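Local coordinates for protein KLLA0C04147p (Kluyveromyces lactis, PDB 5H2D) that binds ergosterol in its oxysterol-binding-protein-related domain and probably transfers sterols between membranes, at residues S44-L49 and S171-R176; S71-V76 and T351-R356; I104-S109 and C237-K242; K402-H405 and C410-W413. All coordinates share one frame; numbering follows the deposited sequence.

Contact 1: S44-L49 and S171-R176; sequences SLWSVL and SKFNGR. With SO4 (sulfate ion), chain C.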
# COMPACT_ATOMS: atom_id res chain seq x y z
N SER A 44 26.83 0.18 9.08
CA SER A 44 26.20 -0.91 9.82
C SER A 44 24.94 -0.41 10.53
O SER A 44 24.97 0.62 11.21
CB SER A 44 27.20 -1.50 10.82
OG SER A 44 26.63 -1.76 12.08
N LEU A 45 23.82 -1.12 10.35
CA LEU A 45 22.57 -0.69 10.98
C LEU A 45 22.67 -0.72 12.50
O LEU A 45 22.20 0.20 13.18
CB LEU A 45 21.41 -1.57 10.51
CG LEU A 45 20.01 -1.16 11.01
CD1 LEU A 45 19.76 0.31 10.70
CD2 LEU A 45 18.92 -2.03 10.37
N TRP A 46 23.28 -1.77 13.04
CA TRP A 46 23.49 -1.82 14.49
C TRP A 46 24.26 -0.61 14.98
O TRP A 46 23.90 -0.02 16.01
CB TRP A 46 24.20 -3.12 14.86
CG TRP A 46 24.58 -3.13 16.31
CD1 TRP A 46 25.84 -3.01 16.83
CD2 TRP A 46 23.69 -3.22 17.42
NE1 TRP A 46 25.79 -3.05 18.20
CE2 TRP A 46 24.48 -3.17 18.59
CE3 TRP A 46 22.31 -3.34 17.55
CZ2 TRP A 46 23.92 -3.23 19.87
CZ3 TRP A 46 21.76 -3.40 18.82
CH2 TRP A 46 22.57 -3.36 19.96
N SER A 47 25.33 -0.20 14.28
CA SER A 47 26.12 0.94 14.73
C SER A 47 25.27 2.19 14.88
O SER A 47 25.56 3.05 15.73
CB SER A 47 27.30 1.20 13.78
OG SER A 47 26.93 1.94 12.62
N VAL A 48 24.21 2.29 14.07
CA VAL A 48 23.31 3.44 14.11
C VAL A 48 22.29 3.28 15.22
O VAL A 48 22.07 4.19 16.02
CB VAL A 48 22.63 3.60 12.73
CG1 VAL A 48 21.54 4.66 12.79
CG2 VAL A 48 23.65 3.92 11.65
N LEU A 49 21.66 2.10 15.29
CA LEU A 49 20.52 1.92 16.17
C LEU A 49 20.91 1.65 17.62
O LEU A 49 20.05 1.77 18.50
CB LEU A 49 19.63 0.78 15.68
CG LEU A 49 18.96 0.95 14.30
CD1 LEU A 49 18.11 -0.27 13.98
CD2 LEU A 49 18.13 2.22 14.25
N SER A 171 5.62 1.62 15.24
CA SER A 171 6.92 0.97 15.13
C SER A 171 7.70 1.08 16.44
O SER A 171 7.48 1.98 17.25
CB SER A 171 7.76 1.58 14.00
OG SER A 171 8.14 2.91 14.31
N LYS A 172 8.66 0.17 16.60
CA LYS A 172 9.44 0.11 17.83
C LYS A 172 10.70 -0.70 17.60
O LYS A 172 10.63 -1.85 17.17
CB LYS A 172 8.61 -0.51 18.95
CG LYS A 172 9.38 -0.70 20.25
CD LYS A 172 9.76 0.63 20.86
CE LYS A 172 9.46 0.65 22.35
NZ LYS A 172 8.01 0.41 22.62
N PHE A 173 11.86 -0.11 17.92
CA PHE A 173 13.12 -0.84 17.95
C PHE A 173 13.39 -1.25 19.39
O PHE A 173 13.56 -0.39 20.25
CB PHE A 173 14.27 -0.00 17.40
CG PHE A 173 15.61 -0.68 17.53
CD1 PHE A 173 15.84 -1.89 16.90
CD2 PHE A 173 16.61 -0.13 18.31
CE1 PHE A 173 17.07 -2.54 17.02
CE2 PHE A 173 17.84 -0.77 18.43
CZ PHE A 173 18.06 -1.97 17.79
N ASN A 174 13.42 -2.56 19.65
CA ASN A 174 13.54 -3.07 21.01
C ASN A 174 14.97 -3.44 21.41
O ASN A 174 15.17 -4.10 22.44
CB ASN A 174 12.60 -4.27 21.22
CG ASN A 174 13.02 -5.52 20.45
OD1 ASN A 174 14.03 -5.54 19.76
ND2 ASN A 174 12.24 -6.59 20.60
N GLY A 175 15.97 -3.01 20.64
CA GLY A 175 17.34 -3.38 20.90
C GLY A 175 17.80 -4.62 20.17
O GLY A 175 19.01 -4.86 20.07
N ARG A 176 16.87 -5.42 19.65
CA ARG A 176 17.22 -6.55 18.80
C ARG A 176 16.58 -6.44 17.43
O ARG A 176 17.30 -6.47 16.42
CB ARG A 176 16.82 -7.87 19.47
CG ARG A 176 17.01 -9.06 18.55
CD ARG A 176 17.28 -10.33 19.32
NE ARG A 176 17.51 -11.46 18.43
CZ ARG A 176 17.78 -12.69 18.84
NH1 ARG A 176 17.97 -13.66 17.96
NH2 ARG A 176 17.86 -12.95 20.14
S SO4 C . 19.50 -11.15 15.01
O1 SO4 C . 20.52 -10.48 14.23
O2 SO4 C . 18.46 -11.68 14.11
O3 SO4 C . 20.11 -12.25 15.76
O4 SO4 C . 18.93 -10.21 15.97

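Contact 2: S71-V76 and T351-R356; sequences SLLQRV and TDTRLR. With ERG (ergosterol), chain B.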
# COMPACT_ATOMS: atom_id res chain seq x y z
N SER A 71 7.78 8.17 -0.32
CA SER A 71 6.97 8.56 0.83
C SER A 71 6.22 7.35 1.39
O SER A 71 5.94 6.40 0.68
CB SER A 71 5.96 9.64 0.41
OG SER A 71 5.15 10.07 1.50
N LEU A 72 5.91 7.40 2.69
CA LEU A 72 4.94 6.43 3.20
C LEU A 72 3.68 6.41 2.33
O LEU A 72 3.09 5.34 2.11
CB LEU A 72 4.60 6.73 4.67
CG LEU A 72 4.75 5.58 5.68
CD1 LEU A 72 3.79 4.46 5.37
CD2 LEU A 72 6.19 5.08 5.70
N LEU A 73 3.26 7.57 1.81
CA LEU A 73 2.08 7.62 0.95
C LEU A 73 2.26 6.76 -0.30
O LEU A 73 1.28 6.19 -0.80
CB LEU A 73 1.80 9.07 0.52
CG LEU A 73 1.56 10.09 1.62
CD1 LEU A 73 1.18 11.46 1.03
CD2 LEU A 73 0.47 9.58 2.55
N GLN A 74 3.48 6.69 -0.82
CA GLN A 74 3.76 5.90 -2.01
C GLN A 74 4.00 4.44 -1.68
O GLN A 74 3.60 3.57 -2.46
CB GLN A 74 4.95 6.53 -2.74
CG GLN A 74 4.58 7.92 -3.30
CD GLN A 74 5.78 8.74 -3.69
OE1 GLN A 74 6.84 8.65 -3.08
NE2 GLN A 74 5.62 9.57 -4.73
N ARG A 75 4.59 4.13 -0.51
CA ARG A 75 4.69 2.72 -0.12
C ARG A 75 3.31 2.09 -0.00
O ARG A 75 3.13 0.92 -0.34
CB ARG A 75 5.44 2.58 1.21
CG ARG A 75 6.89 3.00 1.15
CD ARG A 75 7.67 2.29 0.04
NE ARG A 75 7.81 0.85 0.28
CZ ARG A 75 8.82 0.29 0.95
NH1 ARG A 75 9.82 1.05 1.40
NH2 ARG A 75 8.84 -1.02 1.12
N VAL A 76 2.33 2.84 0.50
CA VAL A 76 0.97 2.31 0.59
C VAL A 76 0.38 2.09 -0.80
O VAL A 76 -0.37 1.13 -1.01
CB VAL A 76 0.10 3.24 1.45
CG1 VAL A 76 -1.35 2.81 1.38
CG2 VAL A 76 0.61 3.22 2.91
N THR A 351 0.40 20.11 -2.81
CA THR A 351 0.71 19.16 -1.76
C THR A 351 1.18 17.81 -2.28
O THR A 351 1.53 16.96 -1.46
CB THR A 351 -0.53 18.94 -0.88
OG1 THR A 351 -1.61 18.53 -1.73
CG2 THR A 351 -0.90 20.21 -0.10
N ASP A 352 1.19 17.57 -3.59
CA ASP A 352 1.51 16.23 -4.07
C ASP A 352 2.97 15.88 -3.79
O ASP A 352 3.88 16.70 -3.97
CB ASP A 352 1.24 16.09 -5.57
CG ASP A 352 1.34 14.64 -6.03
OD1 ASP A 352 0.34 13.90 -5.87
OD2 ASP A 352 2.41 14.23 -6.53
N THR A 353 3.19 14.62 -3.37
CA THR A 353 4.52 14.13 -3.03
C THR A 353 5.55 14.34 -4.15
O THR A 353 6.73 14.56 -3.86
CB THR A 353 4.44 12.63 -2.69
OG1 THR A 353 3.53 12.46 -1.59
CG2 THR A 353 5.85 12.07 -2.32
N ARG A 354 5.12 14.28 -5.42
CA ARG A 354 6.08 14.49 -6.51
C ARG A 354 6.74 15.86 -6.41
O ARG A 354 7.86 16.05 -6.90
CB ARG A 354 5.39 14.36 -7.86
CG ARG A 354 4.96 12.94 -8.18
CD ARG A 354 4.07 12.97 -9.39
NE ARG A 354 3.47 11.67 -9.69
CZ ARG A 354 2.32 11.26 -9.18
NH1 ARG A 354 1.66 12.04 -8.34
NH2 ARG A 354 1.82 10.09 -9.53
N LEU A 355 6.09 16.82 -5.77
CA LEU A 355 6.63 18.17 -5.63
C LEU A 355 7.42 18.35 -4.35
O LEU A 355 7.94 19.46 -4.11
CB LEU A 355 5.50 19.20 -5.67
CG LEU A 355 4.61 19.09 -6.90
CD1 LEU A 355 3.44 20.07 -6.85
CD2 LEU A 355 5.45 19.31 -8.16
N ARG A 356 7.53 17.32 -3.53
CA ARG A 356 8.22 17.46 -2.25
C ARG A 356 9.72 17.59 -2.47
O ARG A 356 10.34 16.68 -3.03
CB ARG A 356 7.89 16.27 -1.34
CG ARG A 356 8.46 16.50 0.02
CD ARG A 356 8.13 15.42 1.03
NE ARG A 356 8.94 15.69 2.20
CZ ARG A 356 8.70 15.24 3.43
NH1 ARG A 356 7.63 14.49 3.67
NH2 ARG A 356 9.54 15.56 4.41
C1 ERG B . 4.41 -2.74 4.33
C2 ERG B . 3.24 -2.77 3.35
C3 ERG B . 2.21 -1.78 3.85
C4 ERG B . 2.82 -0.38 3.92
C5 ERG B . 4.05 -0.34 4.67
C6 ERG B . 4.37 0.80 5.38
C7 ERG B . 5.58 0.95 6.08
C8 ERG B . 6.53 -0.07 6.07
C9 ERG B . 6.16 -1.34 5.54
C10 ERG B . 5.03 -1.35 4.47
C11 ERG B . 7.38 -2.26 5.12
C12 ERG B . 8.57 -2.15 6.08
C13 ERG B . 8.95 -0.66 6.22
C14 ERG B . 7.72 -0.00 6.90
C15 ERG B . 8.26 1.37 7.24
C16 ERG B . 9.73 1.10 7.67
C17 ERG B . 9.99 -0.39 7.31
C18 ERG B . 9.35 -0.01 4.88
C19 ERG B . 5.68 -0.93 3.12
C20 ERG B . 11.48 -0.58 6.97
C21 ERG B . 11.84 -1.99 6.52
C22 ERG B . 12.25 -0.25 8.24
C23 ERG B . 13.14 0.95 8.31
C24 ERG B . 13.87 1.27 9.61
C25 ERG B . 15.30 1.71 9.26
C26 ERG B . 16.01 0.54 8.57
C27 ERG B . 16.12 2.07 10.51
C28 ERG B . 13.09 2.39 10.28
O1 ERG B . 1.03 -1.78 2.98

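Contact 3: I104-S109 and C237-K242; sequences IFTVSS and CMIHFK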
# COMPACT_ATOMS: atom_id res chain seq x y z
N ILE A 104 -5.11 -13.53 -2.12
CA ILE A 104 -3.78 -13.54 -2.71
C ILE A 104 -3.37 -12.13 -3.11
O ILE A 104 -2.20 -11.76 -2.98
CB ILE A 104 -3.72 -14.57 -3.85
CG1 ILE A 104 -3.84 -15.97 -3.24
CG2 ILE A 104 -2.41 -14.44 -4.62
CD1 ILE A 104 -4.09 -17.09 -4.23
N PHE A 105 -4.32 -11.29 -3.52
CA PHE A 105 -4.00 -9.87 -3.68
C PHE A 105 -3.40 -9.27 -2.40
O PHE A 105 -2.43 -8.51 -2.47
CB PHE A 105 -5.24 -9.07 -4.09
CG PHE A 105 -5.04 -7.58 -4.00
CD1 PHE A 105 -4.34 -6.89 -4.98
CD2 PHE A 105 -5.55 -6.86 -2.92
CE1 PHE A 105 -4.14 -5.51 -4.88
CE2 PHE A 105 -5.38 -5.49 -2.82
CZ PHE A 105 -4.67 -4.81 -3.80
N THR A 106 -3.98 -9.58 -1.23
CA THR A 106 -3.44 -8.98 -0.01
C THR A 106 -2.03 -9.46 0.29
O THR A 106 -1.26 -8.74 0.94
CB THR A 106 -4.35 -9.24 1.21
OG1 THR A 106 -4.22 -10.60 1.66
CG2 THR A 106 -5.82 -8.93 0.89
N VAL A 107 -1.67 -10.65 -0.20
CA VAL A 107 -0.33 -11.20 0.02
C VAL A 107 0.67 -10.65 -0.99
O VAL A 107 1.87 -10.55 -0.70
CB VAL A 107 -0.40 -12.74 -0.05
CG1 VAL A 107 0.99 -13.35 -0.05
CG2 VAL A 107 -1.26 -13.28 1.09
N SER A 108 0.18 -10.26 -2.17
CA SER A 108 1.04 -9.96 -3.31
C SER A 108 1.91 -8.72 -3.09
O SER A 108 2.88 -8.55 -3.82
CB SER A 108 0.19 -9.76 -4.56
OG SER A 108 -0.61 -8.59 -4.48
N SER A 109 1.57 -7.86 -2.15
CA SER A 109 2.29 -6.60 -2.00
C SER A 109 3.49 -6.69 -1.06
O SER A 109 4.12 -5.66 -0.77
CB SER A 109 1.34 -5.51 -1.51
OG SER A 109 0.47 -6.02 -0.52
N CYS A 237 -11.40 -15.95 5.20
CA CYS A 237 -10.11 -16.53 4.83
C CYS A 237 -9.11 -16.25 5.94
O CYS A 237 -9.04 -15.13 6.44
CB CYS A 237 -9.61 -15.96 3.49
SG CYS A 237 -7.92 -16.41 3.07
N MET A 238 -8.36 -17.28 6.33
CA MET A 238 -7.27 -17.16 7.28
C MET A 238 -5.95 -17.24 6.53
O MET A 238 -5.74 -18.17 5.75
CB MET A 238 -7.33 -18.28 8.34
CG MET A 238 -8.68 -18.44 9.02
SD MET A 238 -9.18 -16.99 9.95
CE MET A 238 -7.71 -16.63 10.90
N ILE A 239 -5.07 -16.26 6.76
CA ILE A 239 -3.75 -16.20 6.14
C ILE A 239 -2.68 -16.22 7.22
O ILE A 239 -2.79 -15.51 8.23
CB ILE A 239 -3.57 -14.95 5.27
CG1 ILE A 239 -4.78 -14.80 4.33
CG2 ILE A 239 -2.22 -15.01 4.53
CD1 ILE A 239 -4.67 -13.61 3.39
N HIS A 240 -1.62 -16.99 7.00
CA HIS A 240 -0.56 -17.13 7.99
C HIS A 240 0.77 -16.79 7.33
O HIS A 240 1.27 -17.55 6.51
CB HIS A 240 -0.55 -18.55 8.57
CG HIS A 240 -1.93 -19.11 8.75
ND1 HIS A 240 -2.68 -18.88 9.89
CD2 HIS A 240 -2.71 -19.85 7.93
CE1 HIS A 240 -3.85 -19.48 9.77
NE2 HIS A 240 -3.90 -20.07 8.59
N PHE A 241 1.32 -15.62 7.69
CA PHE A 241 2.69 -15.24 7.34
C PHE A 241 3.61 -15.78 8.43
O PHE A 241 3.55 -15.34 9.58
CB PHE A 241 2.86 -13.73 7.24
CG PHE A 241 2.17 -13.10 6.06
CD1 PHE A 241 0.82 -12.78 6.10
CD2 PHE A 241 2.90 -12.76 4.93
CE1 PHE A 241 0.19 -12.18 5.02
CE2 PHE A 241 2.28 -12.15 3.84
CZ PHE A 241 0.92 -11.86 3.89
N LYS A 242 4.47 -16.73 8.06
CA LYS A 242 5.36 -17.32 9.05
C LYS A 242 6.47 -16.34 9.42
O LYS A 242 7.04 -15.66 8.55
CB LYS A 242 5.94 -18.62 8.50
CG LYS A 242 7.03 -19.25 9.35
CD LYS A 242 6.80 -20.74 9.56
CE LYS A 242 6.17 -21.01 10.92
NZ LYS A 242 6.01 -22.46 11.21

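Contact 4: K402-H405 and C410-W413; sequences KEIH and CDYW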
# COMPACT_ATOMS: atom_id res chain seq x y z
N LYS A 402 -13.32 11.94 9.14
CA LYS A 402 -13.54 10.73 9.92
C LYS A 402 -15.04 10.52 10.13
O LYS A 402 -15.75 11.44 10.56
CB LYS A 402 -12.81 10.81 11.25
CG LYS A 402 -12.84 9.50 12.05
CD LYS A 402 -12.16 9.65 13.42
CE LYS A 402 -10.65 9.63 13.31
NZ LYS A 402 -10.13 8.24 13.12
N GLU A 403 -15.51 9.33 9.80
CA GLU A 403 -16.91 8.96 9.94
C GLU A 403 -16.99 7.55 10.49
O GLU A 403 -15.99 6.85 10.61
CB GLU A 403 -17.65 9.06 8.60
CG GLU A 403 -17.63 10.45 7.96
CD GLU A 403 -18.56 11.43 8.65
OE1 GLU A 403 -18.64 12.59 8.19
OE2 GLU A 403 -19.21 11.05 9.65
N ILE A 404 -18.21 7.12 10.83
CA ILE A 404 -18.46 5.75 11.26
C ILE A 404 -18.94 4.95 10.06
O ILE A 404 -19.91 5.34 9.39
CB ILE A 404 -19.47 5.72 12.42
CG1 ILE A 404 -18.79 6.24 13.70
CG2 ILE A 404 -19.99 4.31 12.62
CD1 ILE A 404 -19.74 6.60 14.81
N HIS A 405 -18.26 3.85 9.77
CA HIS A 405 -18.63 3.07 8.61
C HIS A 405 -19.94 2.32 8.88
O HIS A 405 -20.10 1.73 9.95
CB HIS A 405 -17.54 2.07 8.23
CG HIS A 405 -17.75 1.47 6.88
ND1 HIS A 405 -18.54 0.36 6.67
CD2 HIS A 405 -17.33 1.87 5.65
CE1 HIS A 405 -18.57 0.08 5.38
NE2 HIS A 405 -17.85 0.98 4.74
N CYS A 410 -16.92 0.91 12.49
CA CYS A 410 -15.63 1.46 12.90
C CYS A 410 -15.46 2.86 12.32
O CYS A 410 -16.00 3.18 11.26
CB CYS A 410 -14.47 0.58 12.42
SG CYS A 410 -14.44 -1.09 13.05
N ASP A 411 -14.69 3.68 13.03
CA ASP A 411 -14.19 4.93 12.46
C ASP A 411 -13.38 4.62 11.21
O ASP A 411 -12.57 3.70 11.19
CB ASP A 411 -13.30 5.67 13.46
CG ASP A 411 -14.08 6.35 14.57
OD1 ASP A 411 -15.32 6.44 14.48
OD2 ASP A 411 -13.44 6.82 15.53
N TYR A 412 -13.60 5.42 10.17
CA TYR A 412 -12.79 5.33 8.96
C TYR A 412 -12.70 6.72 8.35
O TYR A 412 -13.44 7.64 8.72
CB TYR A 412 -13.37 4.32 7.95
CG TYR A 412 -14.55 4.82 7.15
CD1 TYR A 412 -15.76 5.11 7.76
CD2 TYR A 412 -14.46 4.99 5.78
CE1 TYR A 412 -16.84 5.56 7.03
CE2 TYR A 412 -15.53 5.45 5.04
CZ TYR A 412 -16.72 5.72 5.67
OH TYR A 412 -17.79 6.17 4.92
N TRP A 413 -11.76 6.89 7.42
CA TRP A 413 -11.57 8.16 6.75
C TRP A 413 -12.35 8.14 5.45
O TRP A 413 -11.99 7.43 4.51
CB TRP A 413 -10.08 8.42 6.51
CG TRP A 413 -9.34 8.60 7.79
CD1 TRP A 413 -8.62 7.65 8.45
CD2 TRP A 413 -9.25 9.79 8.57
NE1 TRP A 413 -8.08 8.18 9.60
CE2 TRP A 413 -8.45 9.50 9.69
CE3 TRP A 413 -9.75 11.09 8.41
CZ2 TRP A 413 -8.15 10.45 10.66
CZ3 TRP A 413 -9.46 12.04 9.39
CH2 TRP A 413 -8.67 11.71 10.50

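Contact 1: S44-L49 and S171-R176
Asn174 OD1 is gripped by two backbone N-H groups, Ser177 N and, at 2.8 Å, Arg176 N, and so helps shape the turn whose Gly175 carbonyl meets Trp46. The bond to Arg176 N makes an Asx turn in the link between antiparallel strands 161-173 and 178-190 of the sterol-binding domain. Gly175 adopts positive phi (92°), where a CB would jam against the carbonyl O of Asn174, so glycine fits. Its O lies at the edge of the Trp46 indole, near the ring plane, 3.4 Å from Trp46 CZ3. The large tryptophan suits this place because it can span the distance from helix 45-49 to the turn.

Phe173 carries the apolar half of the contact. Its ring is clasped between Leu49 and its own turn: Leu49 CB makes a CH-pi contact over one face, 4.0 Å from the centroid, while Gly175 N lies over the centre of the opposite face. Leu49 CD1 covers the rim of the first face, and Trp46 CZ3 reaches the ring's edge 4.1 Å from Phe173 CZ. Phe173 CG stands anti to the backbone N (chi1 175°), which carries the ring out toward the helix. Met60 touches both Leu49 and Phe173, and the Leu49 side chain also comes within about 4 Å of ergosterol.

The Arg176 side chain takes no part in the join; its NE makes a weak bond to a sulfate, probably from the crystallisation liquor, that Gly212 N, Leu215 N and Arg244 NH2 also hold. At the start of the helix, Ser44 is the N-cap residue, its OG accepting Ser47 N at 3.0 Å.

Contact 2: S71-V76 and T351-R356
Gln74 reaches from helix 72-77 to the methyl group of Thr353, where both ends of its amide are also hydrogen-bonded. From CB its CG runs beside the backbone N (chi1 -67°), and the chain then extends, bringing the amide to the loop 351-356. There CD lies 3.6 Å from Thr353 CG2. OE1 accepts Ser71 N at 3.0 Å, as well as Gln359 NE2. NE2 comes 3.5 Å from Thr353 CG2 and donates to Asn338 OD1. Ser71 OG in turn accepts Leu73 N at 3.1 Å, completing a capping box at the start of the helix. Were this glutamine an alanine, Ser71 N, Asn338 and Gln359 would probably lose their amide partner and a gap open beside the threonine methyl.

Threonine suits its place by having two faces: CG2 packs on Gln74 and on Ser71 CB, while OG1, 3.7 Å from Leu73 CD1, is bonded to Glu127. The same helical turn lines the ergosterol pocket, with Leu72 CD1 3.7 Å from sterol C6. No hydrogen bond crosses between the segments, so the buried join rests on van der Waals contact, its polar groups satisfied within the helix start or by Gln359, Asn338 and Glu127.

Contact 3: I104-S109 and C237-K242
Val107 CG2 touches two residues of strand 236-241, approaching Phe241 CZ to 3.8 Å and Ile239 CG2 to 4.0 Å. This is a helix laid on a beta-sheet: the axes of 104-108 and 237-241 pass 10.5 Å apart, and they run in nearly the same direction, 24° from parallel. Val107 holds CG1 trans to the backbone N (chi1 171°), which sets CG2 against the strand, and a compact beta-branched side chain suits this close approach.

Ile239 has a longer reach. Its CG1 branch extends fully, which carries CD1 to 3.5 Å from Thr106 OG1, while the shorter CG2 branch meets Val107. Thr106 OG1 stands between the backbone N and the carbonyl carbon (chi1 75°), and from there it both meets that methyl and hydrogen-bonds to Ala103 O one turn back in the helix. The hydroxyl therefore does not need the strand for a partner, and the bond lets a polar side chain sit against an apolar methyl in a buried place.

The side chains of Phe241 and Val107 lie alongside each other, pointing opposite ways, and the ring meets the valine with CZ, which also lies 4.1 Å from Val107 CA. Ile239 and Phe241, two positions apart on the strand, thus share one face of the sheet.

Strand 236-241 lies between strands 219-230 and 253-259, which add Val226 and Ile228 on one flank and Val254 on the other to the same apolar layer. Trp273 meets both Val107 and Phe241, and the helix also leans on strand 314-319, where Ile104 and Ser108 touch Trp318.

Contact 4: K402-H405 and C410-W413
Glu403 and Tyr412 form the hydrogen-bonded pair of an antiparallel beta hairpin, with Tyr412 N giving to Glu403 O at 2.8 Å and Glu403 N giving to Tyr412 O at 2.9 Å. Nearer the turn His405 N bonds to Cys410 O at 2.8 Å, almost straight at 173°. Lys402 with Trp413 and Ile404 with Asp411 are the non-hydrogen-bonded pairs on either side, where Lys402 CA and Asp411 CA approach the facing carbonyl oxygens.

Tyr412 has its CG between the backbone N and the carbonyl carbon (chi1 78°), a turn that swings the ring across toward the partner strand. His405 presents its edge to one face of that ring in a T-shaped stack, planes at 73°, with His405 CD2 3.8 Å above the tyrosine plane. The histidine's ND1 accepts Val407 N in the connecting turn, which fixes its ring.

On the other face of the hairpin, Lys402 CB lies over the six-membered ring of Trp413 in a CH-pi contact, and the chain bends at its end to bring CE to 3.7 Å from Trp413 CZ2. A long aliphatic chain ending in charge suits this exposed place; NZ stands 4.3 Å from Asp411 OD2, near it but not in a salt bridge. Without the indole of Trp413, as with a serine here, the lysine chain is likely to lose its platform and Glu166 its N-H partner.

The hairpin lies against strand 151-157: Tyr412 packs on Trp155, and Trp413 on Ile151 and Ala153. Glu166 from strand 161-173 takes the indole NE1.

How the contacts relate
All four contacts lie in the one sterol-binding domain, their centres 23 to 35 Å apart, and none touches another. Contacts 1 and 3 both bring a helix to the same extended antiparallel system of strands, through 161-173 and 236-241. Along the chain contact 3 is nested inside the loop closed by contact 2, contact 1 crosses both, and contact 4, a local hairpin, follows in series. Early helices are thereby tied to strands and loops far along the sequence. Contacts 2 and 3 sit on opposite sides of the chain's centre. Helices 45-49 and 72-77, from contacts 1 and 2, both touch ergosterol, so the pocket draws on regions that also take part in long-range joins.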